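Local structure of immunity protein (Neisseria meningitidis, 4Q7O) at residues B[11-14]-B[15-19]; B[104-107]-B[108-112]. The protein is a contact-dependent growth-inhibition (CDI) immunity protein, which probably protects the cell by neutralising the toxin of its own CDI system. All coordinates share one frame; numbering follows the deposited sequence.

Overall arrangement
Both contacts are turns of alpha helix, one near the start of the chain on helix 10-18 and the other at the beginning of helix 104-121, which follows directly on strand 98-103 of the antiparallel sheet. Their centres lie about 12 Å apart, contact 1 about 13 Å from the centre of the chain and contact 2 about 7 Å. They meet along one side, largely round Tyr110: its OH lies 2.9 Å from Asn19 ND2, a probable hydrogen bond, and its CE1 packs 3.8 Å from Ser16 CA. Lys15 CE also reaches to 3.5 Å from His109 NE2. Contact 1 borders the second subunit, whereas contact 2 stays within its own chain.

Contact 1. Residues B[11-14]-B[15-19]; sequences NLNK and KSINN
Ser16 turns its hydroxyl back onto the carbonyl of Leu12, one turn earlier in helix 10-18, and this is the tight side of the contact. Leu12 O takes two bonds from the same residue: Ser16 N comes nearly along the C=O axis, while Ser16 OG gives its proton to Leu12 O at 2.8 Å from above the carbonyl plane. A chi1 of 60° sets the hydroxyl between the backbone N and the carbonyl carbon of Ser16, facing that oxygen. Leu12 CD1 lies 3.9 Å from Ser16 OG, and the hydroxyl has a further partner in Ser25 OG of helix 22-34.

Next to it, Ile17 sets CG1 and CD1 against Asn13 O, CG1 at 3.2 Å from that oxygen. The Asn13 and Ile17 side chains cross at a slant, Asn13 OD1 standing 4.0 Å from Ile17 CD1, while Asn13 ND2 is bonded to Phe9 O. Phe22 and Glu29 of the second subunit pack on Asn13 and Ile17 respectively.

The exposed side is looser. Lys14 runs fully extended, and within the helix only the root of its chain takes part: Lys14 CG is 3.8 Å from Asn18 ND2. That amide nitrogen is near Lys14 O as well, but at a poor angle for bonding; the hydrogen bond to Lys14 O comes from Asn18 N. Lys14 and Asn18 also pack on Ile17 of the second subunit. Lys15 bends at chi2 and chi3 towards His109 and Ile113 of helix 104-121.

Chemically, the buried hydroxyl has two partners: since its proton goes to Leu12 O, the bond to Ser25 OG probably uses Ser16 OG as acceptor, linking helices 10-18 and 22-34.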
loop_
_atom_site.group_PDB
_atom_site.type_symbol
_atom_site.label_atom_id
_atom_site.label_comp_id
_atom_site.label_asym_id
_atom_site.label_seq_id
_atom_site.Cartn_x
_atom_site.Cartn_y
_atom_site.Cartn_z
ATOM N N ASN B 11 -7.182 -4.682 -9.810
ATOM C CA ASN B 11 -6.660 -6.039 -9.705
ATOM C C ASN B 11 -5.289 -6.121 -9.047
ATOM O O ASN B 11 -4.997 -7.073 -8.312
ATOM C CB ASN B 11 -6.687 -6.729 -11.060
ATOM C CG ASN B 11 -8.100 -6.903 -11.567
ATOM O OD1 ASN B 11 -8.992 -7.293 -10.806
ATOM N ND2 ASN B 11 -8.325 -6.585 -12.835
ATOM N N LEU B 12 -4.459 -5.112 -9.283
ATOM C CA LEU B 12 -3.146 -5.054 -8.645
ATOM C C LEU B 12 -3.285 -4.965 -7.140
ATOM O O LEU B 12 -2.617 -5.691 -6.413
ATOM C CB LEU B 12 -2.339 -3.864 -9.180
ATOM C CG LEU B 12 -0.895 -3.602 -8.721
ATOM C CD1 LEU B 12 -0.828 -2.853 -7.393
ATOM C CD2 LEU B 12 -0.068 -4.895 -8.675
ATOM N N ASN B 13 -4.140 -4.063 -6.672
ATOM C CA ASN B 13 -4.314 -3.886 -5.240
ATOM C C ASN B 13 -4.860 -5.133 -4.579
ATOM O O ASN B 13 -4.413 -5.509 -3.504
ATOM C CB ASN B 13 -5.237 -2.697 -4.936
ATOM C CG ASN B 13 -4.491 -1.385 -4.846
ATOM O OD1 ASN B 13 -3.770 -1.134 -3.872
ATOM N ND2 ASN B 13 -4.685 -0.524 -5.836
ATOM N N LYS B 14 -5.844 -5.766 -5.205
ATOM C CA LYS B 14 -6.413 -6.982 -4.630
ATOM C C LYS B 14 -5.325 -8.032 -4.402
ATOM O O LYS B 14 -5.182 -8.574 -3.302
ATOM C CB LYS B 14 -7.519 -7.524 -5.533
ATOM C CG LYS B 14 -8.096 -8.852 -5.096
ATOM C CD LYS B 14 -9.315 -9.209 -5.941
ATOM C CE LYS B 14 -9.878 -10.567 -5.569
ATOM N NZ LYS B 14 -11.099 -10.896 -6.365
ATOM N N LYS B 15 -4.534 -8.297 -5.432
ATOM C CA LYS B 15 -3.530 -9.345 -5.335
ATOM C C LYS B 15 -2.426 -8.970 -4.361
ATOM O O LYS B 15 -2.066 -9.755 -3.492
ATOM C CB LYS B 15 -2.942 -9.683 -6.706
ATOM C CG LYS B 15 -2.125 -10.961 -6.723
ATOM C CD LYS B 15 -3.029 -12.181 -6.909
ATOM C CE LYS B 15 -3.512 -12.305 -8.351
ATOM N NZ LYS B 15 -4.450 -13.448 -8.542
ATOM N N SER B 16 -1.913 -7.753 -4.477
ATOM C CA SER B 16 -0.804 -7.353 -3.631
ATOM C C SER B 16 -1.199 -7.270 -2.149
ATOM O O SER B 16 -0.453 -7.730 -1.283
ATOM C CB SER B 16 -0.164 -6.055 -4.138
ATOM O OG SER B 16 -1.099 -4.992 -4.148
ATOM N N ILE B 17 -2.364 -6.698 -1.858
ATOM C CA ILE B 17 -2.844 -6.633 -0.483
ATOM C C ILE B 17 -3.061 -8.032 0.085
ATOM O O ILE B 17 -2.657 -8.324 1.212
ATOM C CB ILE B 17 -4.126 -5.771 -0.370
ATOM C CG1 ILE B 17 -3.776 -4.301 -0.613
ATOM C CG2 ILE B 17 -4.804 -5.953 0.990
ATOM C CD1 ILE B 17 -4.989 -3.430 -0.841
ATOM N N ASN B 18 -3.671 -8.916 -0.694
ATOM C CA ASN B 18 -3.888 -10.274 -0.210
ATOM C C ASN B 18 -2.592 -11.053 0.008
ATOM O O ASN B 18 -2.563 -12.008 0.781
ATOM C CB ASN B 18 -4.855 -11.034 -1.122
ATOM C CG ASN B 18 -6.295 -10.627 -0.895
ATOM O OD1 ASN B 18 -6.667 -10.205 0.207
ATOM N ND2 ASN B 18 -7.115 -10.747 -1.929
ATOM N N ASN B 19 -1.525 -10.634 -0.663
ATOM C CA ASN B 19 -0.199 -11.239 -0.481
ATOM C C ASN B 19 0.662 -10.525 0.567
ATOM O O ASN B 19 1.836 -10.877 0.749
ATOM C CB ASN B 19 0.568 -11.274 -1.808
ATOM C CG ASN B 19 0.000 -12.286 -2.799
ATOM O OD1 ASN B 19 -0.742 -13.200 -2.427
ATOM N ND2 ASN B 19 0.376 -12.141 -4.074
#

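Contact 2. Residues B[104-107]-B[108-112]; sequences INLA and YHYFN
Leu106 lies against one face of the Tyr110 ring, an i to i+4 pairing in the first turns of helix 104-121, where the chain passes from the last strand of the antiparallel sheet into a helix. Leu106 CD1 makes a CH-pi contact, 4.1 Å from the centroid of the Tyr110 ring and 22° off its normal, displaced towards the rim. The leucine crosses the ring obliquely, with CG 3.6 Å from Tyr110 CE2. With CG anti to the backbone N (chi1 177°), the leucine side chain leans along the helix towards the ring. It is shared: the same CD1 also lies 3.8 Å from His109 CD2, so one methyl touches both rings, which it meets in directions roughly at right angles. Tyr110 OH is hydrogen-bonded to His21 ND1, in addition to Asn19, which anchors the far end of the ring.

Ile104 and Tyr108 form the other i to i+4 pair, and here the relation is different. The two side chains run side by side and point the same way, with the methyl at the ring's edge, in its plane: Ile104 CG2 is 3.5 Å from Tyr108 CD2. Tyr136 of helix 126-139 meets the Tyr108 ring edge-to-face.

Between these pairs, Ala107 packs on Ile87 of strand 86-91. Phe111, one turn later, engages Phe28 and Tyr60 edge-to-face and so reaches both helix 22-34 and the sheet. Regular backbone bonds run beneath all of this, among them Phe111 N to Ala107 O at 2.8 Å. That same carbonyl oxygen also has a ring carbon beside it, Phe111 CD1 lying 3.2 Å from Ala107 O.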
loop_
_atom_site.group_PDB
_atom_site.type_symbol
_atom_site.label_atom_id
_atom_site.label_comp_id
_atom_site.label_asym_id
_atom_site.label_seq_id
_atom_site.Cartn_x
_atom_site.Cartn_y
_atom_site.Cartn_z
ATOM N N ILE B 104 11.642 -12.310 -8.826
ATOM C CA ILE B 104 11.369 -11.647 -10.094
ATOM C C ILE B 104 10.113 -12.199 -10.784
ATOM O O ILE B 104 9.348 -11.450 -11.375
ATOM C CB ILE B 104 12.610 -11.684 -11.018
ATOM C CG1 ILE B 104 13.689 -10.748 -10.465
ATOM C CG2 ILE B 104 12.255 -11.283 -12.440
ATOM C CD1 ILE B 104 15.033 -10.880 -11.143
ATOM N N ASN B 105 9.870 -13.497 -10.683
ATOM C CA ASN B 105 8.668 -14.063 -11.292
ATOM C C ASN B 105 7.408 -13.417 -10.739
ATOM O O ASN B 105 6.486 -13.071 -11.485
ATOM C CB ASN B 105 8.598 -15.575 -11.059
ATOM C CG ASN B 105 9.581 -16.345 -11.899
ATOM O OD1 ASN B 105 10.165 -15.816 -12.851
ATOM N ND2 ASN B 105 9.756 -17.617 -11.566
ATOM N N LEU B 106 7.355 -13.269 -9.420
ATOM C CA LEU B 106 6.210 -12.618 -8.792
ATOM C C LEU B 106 6.134 -11.150 -9.184
ATOM O O LEU B 106 5.050 -10.626 -9.422
ATOM C CB LEU B 106 6.248 -12.790 -7.268
ATOM C CG LEU B 106 5.120 -12.078 -6.513
ATOM C CD1 LEU B 106 3.744 -12.579 -6.932
ATOM C CD2 LEU B 106 5.295 -12.228 -5.018
ATOM N N ALA B 107 7.283 -10.485 -9.272
ATOM C CA ALA B 107 7.294 -9.101 -9.750
ATOM C C ALA B 107 6.683 -8.982 -11.145
ATOM O O ALA B 107 5.863 -8.096 -11.392
ATOM C CB ALA B 107 8.699 -8.534 -9.743
ATOM N N TYR B 108 7.068 -9.869 -12.058
ATOM C CA TYR B 108 6.464 -9.848 -13.389
ATOM C C TYR B 108 4.951 -10.068 -13.353
ATOM O O TYR B 108 4.212 -9.446 -14.107
ATOM C CB TYR B 108 7.134 -10.857 -14.320
ATOM C CG TYR B 108 8.310 -10.277 -15.062
ATOM C CD1 TYR B 108 8.129 -9.548 -16.236
ATOM C CD2 TYR B 108 9.600 -10.446 -14.594
ATOM C CE1 TYR B 108 9.206 -9.012 -16.923
ATOM C CE2 TYR B 108 10.687 -9.916 -15.280
ATOM C CZ TYR B 108 10.483 -9.201 -16.439
ATOM O OH TYR B 108 11.560 -8.666 -17.110
ATOM N N HIS B 109 4.507 -10.964 -12.479
ATOM C CA HIS B 109 3.087 -11.200 -12.227
ATOM C C HIS B 109 2.408 -9.884 -11.836
ATOM O O HIS B 109 1.401 -9.492 -12.429
ATOM C CB HIS B 109 2.982 -12.259 -11.120
ATOM C CG HIS B 109 1.590 -12.593 -10.677
ATOM N ND1 HIS B 109 0.704 -13.297 -11.462
ATOM C CD2 HIS B 109 0.969 -12.398 -9.491
ATOM C CE1 HIS B 109 -0.420 -13.487 -10.791
ATOM N NE2 HIS B 109 -0.285 -12.954 -9.590
ATOM N N TYR B 110 2.979 -9.178 -10.867
ATOM C CA TYR B 110 2.418 -7.889 -10.466
ATOM C C TYR B 110 2.441 -6.855 -11.585
ATOM O O TYR B 110 1.474 -6.126 -11.772
ATOM C CB TYR B 110 3.160 -7.329 -9.259
ATOM C CG TYR B 110 2.861 -8.006 -7.942
ATOM C CD1 TYR B 110 1.563 -8.363 -7.593
ATOM C CD2 TYR B 110 3.884 -8.263 -7.030
ATOM C CE1 TYR B 110 1.288 -8.960 -6.377
ATOM C CE2 TYR B 110 3.616 -8.863 -5.803
ATOM C CZ TYR B 110 2.319 -9.214 -5.488
ATOM O OH TYR B 110 2.043 -9.800 -4.280
ATOM N N PHE B 111 3.549 -6.772 -12.312
ATOM C CA PHE B 111 3.659 -5.781 -13.382
ATOM C C PHE B 111 2.652 -6.037 -14.499
ATOM O O PHE B 111 2.092 -5.105 -15.076
ATOM C CB PHE B 111 5.088 -5.719 -13.930
ATOM C CG PHE B 111 5.988 -4.797 -13.158
ATOM C CD1 PHE B 111 6.150 -4.941 -11.783
ATOM C CD2 PHE B 111 6.658 -3.768 -13.801
ATOM C CE1 PHE B 111 6.977 -4.084 -11.070
ATOM C CE2 PHE B 111 7.487 -2.909 -13.093
ATOM C CZ PHE B 111 7.647 -3.068 -11.729
ATOM N N ASN B 112 2.412 -7.307 -14.795
ATOM C CA ASN B 112 1.463 -7.663 -15.834
ATOM C C ASN B 112 0.043 -7.284 -15.411
ATOM O O ASN B 112 -0.755 -6.797 -16.218
ATOM C CB ASN B 112 1.567 -9.153 -16.148
ATOM C CG ASN B 112 0.777 -9.533 -17.371
ATOM O OD1 ASN B 112 1.023 -9.025 -18.471
ATOM N ND2 ASN B 112 -0.169 -10.436 -17.195
#